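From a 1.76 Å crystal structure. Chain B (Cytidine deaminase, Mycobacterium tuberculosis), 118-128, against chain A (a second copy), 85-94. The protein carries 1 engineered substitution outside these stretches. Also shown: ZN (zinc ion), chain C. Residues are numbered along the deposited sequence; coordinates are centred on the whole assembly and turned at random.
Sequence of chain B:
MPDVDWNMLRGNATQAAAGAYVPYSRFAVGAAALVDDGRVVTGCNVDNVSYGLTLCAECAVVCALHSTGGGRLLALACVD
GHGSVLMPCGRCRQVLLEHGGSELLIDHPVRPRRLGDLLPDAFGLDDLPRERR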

ATOM      1  N   LEU B 118      -3.803   3.384 -21.067  1.00 13.22           N
ATOM      2  CA  LEU B 118      -3.471   4.099 -19.842  1.00 12.41           C
ATOM      3  C   LEU B 118      -2.364   3.407 -19.041  1.00 11.74           C
ATOM      4  O   LEU B 118      -1.754   4.022 -18.182  1.00 10.44           O
ATOM      5  CB  LEU B 118      -4.718   4.266 -18.962  1.00 12.51           C
ATOM      6  CG  LEU B 118      -5.796   5.179 -19.552  1.00 12.71           C
ATOM      7  CD1 LEU B 118      -7.084   5.032 -18.762  1.00 12.91           C
ATOM      8  CD2 LEU B 118      -5.347   6.635 -19.571  1.00 12.80           C
ATOM      9  N   LEU B 119      -2.096   2.140 -19.355  1.00 11.52           N
ATOM     10  CA  LEU B 119      -1.023   1.388 -18.704  1.00 11.83           C
ATOM     11  C   LEU B 119      -0.377   0.440 -19.710  1.00 12.01           C
ATOM     12  O   LEU B 119      -0.565  -0.779 -19.639  1.00 12.01           O
ATOM     13  CB  LEU B 119      -1.552   0.611 -17.493  1.00 11.63           C
ATOM     14  CG  LEU B 119      -0.471   0.064 -16.545  1.00 11.58           C
ATOM     15  CD1 LEU B 119       0.198   1.200 -15.789  1.00 11.64           C
ATOM     16  CD2 LEU B 119      -1.030  -0.973 -15.574  1.00 11.65           C
ATOM     17  N   PRO B 120       0.383   1.004 -20.657  1.00 12.38           N
ATOM     18  CA  PRO B 120       0.957   0.174 -21.714  1.00 12.84           C
ATOM     19  C   PRO B 120       2.150  -0.643 -21.239  1.00 13.73           C
ATOM     20  O   PRO B 120       2.815  -0.286 -20.256  1.00 13.80           O
ATOM     21  CB  PRO B 120       1.355   1.187 -22.799  1.00 12.81           C
ATOM     22  CG  PRO B 120       1.398   2.514 -22.138  1.00 12.73           C
ATOM     23  CD  PRO B 120       0.637   2.444 -20.854  1.00 12.26           C
ATOM     24  N   ASP B 121       2.406  -1.751 -21.922  1.00 15.12           N
ATOM     25  CA  ASP B 121       3.560  -2.589 -21.587  1.00 16.55           C
ATOM     26  C   ASP B 121       3.497  -2.881 -20.089  1.00 15.11           C
ATOM     27  O   ASP B 121       4.468  -2.713 -19.381  1.00 14.78           O
ATOM     28  CB  ASP B 121       4.874  -1.863 -21.924  1.00 19.15           C
ATOM     29  CG  ASP B 121       4.961  -1.429 -23.391  1.00 21.80           C
ATOM     30  OD1 ASP B 121       4.509  -2.201 -24.261  1.00 24.34           O
ATOM     31  OD2 ASP B 121       5.500  -0.324 -23.668  1.00 25.99           O
ATOM     32  N   ALA B 122       2.336  -3.290 -19.599  1.00 14.67           N
ATOM     33  CA  ALA B 122       2.142  -3.415 -18.157  1.00 14.33           C
ATOM     34  C   ALA B 122       2.951  -4.559 -17.557  1.00 14.35           C
ATOM     35  O   ALA B 122       3.110  -5.624 -18.169  1.00 14.18           O
ATOM     36  CB  ALA B 122       0.670  -3.599 -17.842  1.00 14.12           C
ATOM     37  N   PHE B 123       3.435  -4.354 -16.332  1.00 14.74           N
ATOM     38  CA  PHE B 123       3.995  -5.454 -15.545  1.00 14.58           C
ATOM     39  C   PHE B 123       2.921  -6.549 -15.401  1.00 15.76           C
ATOM     40  O   PHE B 123       1.747  -6.235 -15.229  1.00 14.87           O
ATOM     41  CB  PHE B 123       4.446  -4.953 -14.160  1.00 14.54           C
ATOM     42  CG  PHE B 123       4.937  -6.051 -13.250  1.00 14.37           C
ATOM     43  CD1 PHE B 123       6.241  -6.484 -13.304  1.00 14.97           C
ATOM     44  CD2 PHE B 123       4.068  -6.673 -12.371  1.00 14.72           C
ATOM     45  CE1 PHE B 123       6.677  -7.521 -12.488  1.00 15.27           C
ATOM     46  CE2 PHE B 123       4.491  -7.687 -11.536  1.00 15.35           C
ATOM     47  CZ  PHE B 123       5.794  -8.116 -11.594  1.00 15.44           C
ATOM     48  N   GLY B 124       3.306  -7.823 -15.464  1.00 17.51           N
ATOM     49  CA  GLY B 124       2.326  -8.899 -15.210  1.00 19.05           C
ATOM     50  C   GLY B 124       2.853 -10.318 -15.176  1.00 21.52           C
ATOM     51  O   GLY B 124       4.053 -10.536 -15.018  1.00 21.19           O
ATOM     52  N   LEU B 125       1.940 -11.285 -15.326  1.00 23.56           N
ATOM     53  CA  LEU B 125       2.276 -12.719 -15.238  1.00 26.07           C
ATOM     54  C   LEU B 125       3.520 -13.142 -16.002  1.00 27.16           C
ATOM     55  O   LEU B 125       4.298 -13.964 -15.515  1.00 28.49           O
ATOM     56  CB  LEU B 125       1.120 -13.599 -15.731  1.00 26.79           C
ATOM     57  CG  LEU B 125       0.201 -14.201 -14.671  1.00 27.74           C
ATOM     58  CD1 LEU B 125       0.994 -14.886 -13.556  1.00 28.15           C
ATOM     59  CD2 LEU B 125      -0.718 -13.117 -14.138  1.00 27.93           C
ATOM     60  N   ASP B 126       3.691 -12.607 -17.205  1.00 28.93           N
ATOM     61  CA  ASP B 126       4.842 -12.963 -18.036  1.00 31.76           C
ATOM     62  C   ASP B 126       6.155 -12.692 -17.301  1.00 31.52           C
ATOM     63  O   ASP B 126       7.136 -13.422 -17.473  1.00 30.54           O
ATOM     64  CB  ASP B 126       4.816 -12.200 -19.370  1.00 33.51           C
ATOM     65  CG  ASP B 126       5.938 -12.630 -20.306  1.00 37.59           C
ATOM     66  OD1 ASP B 126       6.141 -13.857 -20.458  1.00 39.67           O
ATOM     67  OD2 ASP B 126       6.620 -11.751 -20.883  1.00 38.66           O
ATOM     68  N   ASP B 127       6.161 -11.656 -16.464  1.00 30.82           N
ATOM     69  CA  ASP B 127       7.358 -11.284 -15.710  1.00 30.64           C
ATOM     70  C   ASP B 127       7.666 -12.197 -14.520  1.00 31.43           C
ATOM     71  O   ASP B 127       8.825 -12.314 -14.128  1.00 32.90           O
ATOM     72  CB  ASP B 127       7.247  -9.834 -15.233  1.00 29.65           C
ATOM     73  CG  ASP B 127       7.023  -8.870 -16.376  1.00 28.76           C
ATOM     74  OD1 ASP B 127       7.841  -8.873 -17.317  1.00 28.42           O
ATOM     75  OD2 ASP B 127       6.035  -8.117 -16.342  1.00 27.71           O
ATOM     76  N   LEU B 128       6.648 -12.838 -13.946  1.00 32.46           N
ATOM     77  CA  LEU B 128       6.843 -13.659 -12.741  1.00 32.95           C
ATOM     78  C   LEU B 128       7.503 -15.004 -13.044  1.00 32.70           C
ATOM     79  O   LEU B 128       7.590 -15.416 -14.196  1.00 33.24           O
ATOM     80  CB  LEU B 128       5.513 -13.887 -12.013  1.00 33.78           C
ATOM     81  CG  LEU B 128       4.829 -12.661 -11.392  1.00 33.91           C
ATOM     82  CD1 LEU B 128       3.734 -13.089 -10.420  1.00 34.60           C
ATOM     83  CD2 LEU B 128       5.833 -11.766 -10.685  1.00 34.45           C
TER
HETATM   84 ZN    ZN C 201       6.084  -1.697  -8.276  1.00  9.31          ZN
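Chain A, residues 85-94: VLMPCGRCRQ

The backbone of chain A is extended from A:Val85 to A:Cys89 (phi/psi -113/145 at A:Leu86, -64/151 at A:Pro88) and turns into a helix at A:Gly90; A:Cys89 is its N-cap, SG accepting a weak bond from A:Cys92 N at 3.7 Å. This segment lies against the loop of chain B that follows B:Leu118, and the two run roughly opposite ways: B:Leu119, B:Phe123 and B:Asp127 meet A:Gly90, A:Cys89 and A:Leu86 in turn. Mutually nearest CA atoms are B:Phe123 CA and A:Cys89 CA, 5.2 Å apart, and B:Leu119 CA and A:Gly90 CA, 7.1 Å apart.

A:Arg93 anchors the contact. With chi1 m (-69°) and chi2 and chi3 both t, its chain is nearly straight and carries the guanidinium to the carbonyls of the B loop: NH1 donates to B:Pro120 O (2.7 Å, 167°) and NH2 to B:Asp121 O (2.9 Å, 144°). Both oxygens lie near the guanidinium plane, while B:Leu119, chi1 t and chi2 p, lays CD1 over one face, 3.7 Å from A:Arg93 NH1. Within chain A, A:Arg93 NE donates to A:Pro88 O at 2.9 Å, tying the arginine back to the loop.

The CA-to-CB bond of B:Phe123 (chi1 t, 176°) points toward chain A, and its CB lies 3.5 Å from A:Met87 O and 4.3 Å from A:Cys89 CB. B:Asp127, chi1 m, accepts from B:Gly124 N through OD2 (2.9 Å), whereas OD1 accepts from water 1 (2.8 Å), which in turn accepts from A:Met87 N (3.0 Å).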

ATOM      1  N   VAL A  85      15.176  -6.863 -18.128  1.00 12.64           N
ATOM      2  CA  VAL A  85      14.583  -5.550 -17.869  1.00 12.54           C
ATOM      3  C   VAL A  85      13.087  -5.718 -17.626  1.00 12.50           C
ATOM      4  O   VAL A  85      12.398  -6.418 -18.379  1.00 12.32           O
ATOM      5  CB  VAL A  85      14.847  -4.542 -19.016  1.00 12.58           C
ATOM      6  CG1 VAL A  85      14.157  -3.204 -18.743  1.00 12.90           C
ATOM      7  CG2 VAL A  85      16.334  -4.309 -19.180  1.00 12.89           C
ATOM      8  N   LEU A  86      12.605  -5.092 -16.553  1.00 12.33           N
ATOM      9  CA  LEU A  86      11.191  -5.125 -16.174  1.00 12.17           C
ATOM     10  C   LEU A  86      10.578  -3.741 -16.330  1.00 12.09           C
ATOM     11  O   LEU A  86      11.241  -2.728 -16.094  1.00 11.44           O
ATOM     12  CB  LEU A  86      11.040  -5.559 -14.721  1.00 12.38           C
ATOM     13  CG  LEU A  86      11.469  -6.963 -14.295  1.00 12.92           C
ATOM     14  CD1 LEU A  86      11.268  -7.119 -12.791  1.00 13.02           C
ATOM     15  CD2 LEU A  86      10.687  -8.028 -15.048  1.00 13.29           C
ATOM     16  N   MET A  87       9.311  -3.704 -16.726  1.00 12.15           N
ATOM     17  CA  MET A  87       8.541  -2.467 -16.689  1.00 12.51           C
ATOM     18  C   MET A  87       7.986  -2.317 -15.274  1.00 11.58           C
ATOM     19  O   MET A  87       7.519  -3.303 -14.689  1.00 11.69           O
ATOM     20  CB  MET A  87       7.381  -2.504 -17.680  1.00 13.53           C
ATOM     21  CG  MET A  87       7.734  -2.412 -19.154  1.00 14.66           C
ATOM     22  SD  MET A  87       8.623  -0.906 -19.573  1.00 17.22           S
ATOM     23  CE  MET A  87      10.271  -1.586 -19.518  1.00 16.02           C
ATOM     24  N   PRO A  88       8.040  -1.097 -14.710  1.00 10.61           N
ATOM     25  CA  PRO A  88       7.485  -0.926 -13.362  1.00 10.27           C
ATOM     26  C   PRO A  88       5.995  -1.171 -13.288  1.00  9.44           C
ATOM     27  O   PRO A  88       5.280  -0.961 -14.270  1.00  9.41           O
ATOM     28  CB  PRO A  88       7.780   0.538 -13.041  1.00 10.30           C
ATOM     29  CG  PRO A  88       8.998   0.843 -13.825  1.00 10.68           C
ATOM     30  CD  PRO A  88       8.921   0.027 -15.081  1.00 10.65           C
ATOM     31  N   CYS A  89       5.527  -1.611 -12.125  1.00  9.19           N
ATOM     32  CA  CYS A  89       4.106  -1.790 -11.910  1.00  8.92           C
ATOM     33  C   CYS A  89       3.478  -0.413 -11.833  1.00  8.52           C
ATOM     34  O   CYS A  89       4.179   0.582 -11.679  1.00  7.83           O
ATOM     35  CB  CYS A  89       3.821  -2.594 -10.636  1.00  9.08           C
ATOM     36  SG  CYS A  89       3.913  -1.727  -9.055  1.00  9.37           S
ATOM     37  N   GLY A  90       2.158  -0.372 -11.960  1.00  8.08           N
ATOM     38  CA  GLY A  90       1.422   0.898 -12.024  1.00  8.23           C
ATOM     39  C   GLY A  90       1.663   1.795 -10.826  1.00  8.09           C
ATOM     40  O   GLY A  90       1.746   3.011 -10.971  1.00  7.59           O
ATOM     41  N   ARG A  91       1.745   1.182  -9.641  1.00  8.58           N
ATOM     42  CA  ARG A  91       1.984   1.898  -8.390  1.00  9.04           C
ATOM     43  C   ARG A  91       3.306   2.639  -8.497  1.00  8.93           C
ATOM     44  O   ARG A  91       3.399   3.844  -8.245  1.00  8.57           O
ATOM     45  CB  ARG A  91       1.988   0.898  -7.216  1.00  9.56           C
ATOM     46  CG  ARG A  91       2.333   1.454  -5.838  1.00 10.09           C
ATOM     47  CD  ARG A  91       3.801   1.276  -5.490  1.00 10.35           C
ATOM     48  NE  ARG A  91       4.176  -0.116  -5.234  1.00 10.76           N
ATOM     49  CZ  ARG A  91       3.955  -0.764  -4.085  1.00 11.15           C
ATOM     50  NH1 ARG A  91       4.354  -2.026  -3.951  1.00 11.24           N
ATOM     51  NH2 ARG A  91       3.313  -0.168  -3.085  1.00 11.30           N
ATOM     52  N   CYS A  92       4.332   1.898  -8.890  1.00  8.97           N
ATOM     53  CA  CYS A  92       5.662   2.454  -9.084  1.00  9.02           C
ATOM     54  C   CYS A  92       5.721   3.515 -10.182  1.00  9.19           C
ATOM     55  O   CYS A  92       6.448   4.502 -10.042  1.00  9.20           O
ATOM     56  CB  CYS A  92       6.661   1.325  -9.349  1.00  9.06           C
ATOM     57  SG  CYS A  92       6.987   0.348  -7.883  1.00  9.20           S
ATOM     58  N   ARG A  93       4.940   3.354 -11.247  1.00  9.21           N
ATOM     59  CA  ARG A  93       4.860   4.414 -12.260  1.00  9.21           C
ATOM     60  C   ARG A  93       4.360   5.725 -11.630  1.00  9.15           C
ATOM     61  O   ARG A  93       4.915   6.788 -11.891  1.00  9.02           O
ATOM     62  CB  ARG A  93       3.995   3.989 -13.445  1.00  9.49           C
ATOM     63  CG  ARG A  93       4.655   2.900 -14.273  1.00  9.48           C
ATOM     64  CD  ARG A  93       3.845   2.475 -15.492  1.00  9.93           C
ATOM     65  NE  ARG A  93       4.287   1.161 -15.948  1.00 10.07           N
ATOM     66  CZ  ARG A  93       3.944   0.580 -17.098  1.00 10.47           C
ATOM     67  NH1 ARG A  93       3.152   1.184 -17.962  1.00 10.54           N
ATOM     68  NH2 ARG A  93       4.410  -0.623 -17.371  1.00 10.65           N
ATOM     69  N   GLN A  94       3.362   5.635 -10.749  1.00  8.96           N
ATOM     70  CA  GLN A  94       2.826   6.838 -10.094  1.00  8.84           C
ATOM     71  C   GLN A  94       3.858   7.423  -9.133  1.00  8.74           C
ATOM     72  O   GLN A  94       4.106   8.628  -9.155  1.00  8.56           O
ATOM     73  CB  GLN A  94       1.509   6.552  -9.357  1.00  8.86           C
ATOM     74  CG  GLN A  94       0.781   7.816  -8.903  1.00  8.82           C
ATOM     75  CD  GLN A  94       0.015   8.530 -10.017  1.00  8.79           C
ATOM     76  OE1 GLN A  94      -0.726   7.907 -10.789  1.00  8.80           O
ATOM     77  NE2 GLN A  94       0.166   9.847 -10.084  1.00  8.63           N
TER
HETATM   78  O   HOH W   1       7.943  -6.161 -17.765  1.00 14.40           O
HETATM   79  O   HOH W   2       2.729  -1.816 -15.166  1.00 11.43           O
HETATM   80  O   HOH W   3       7.122  -2.446  -9.721  1.00 11.45           O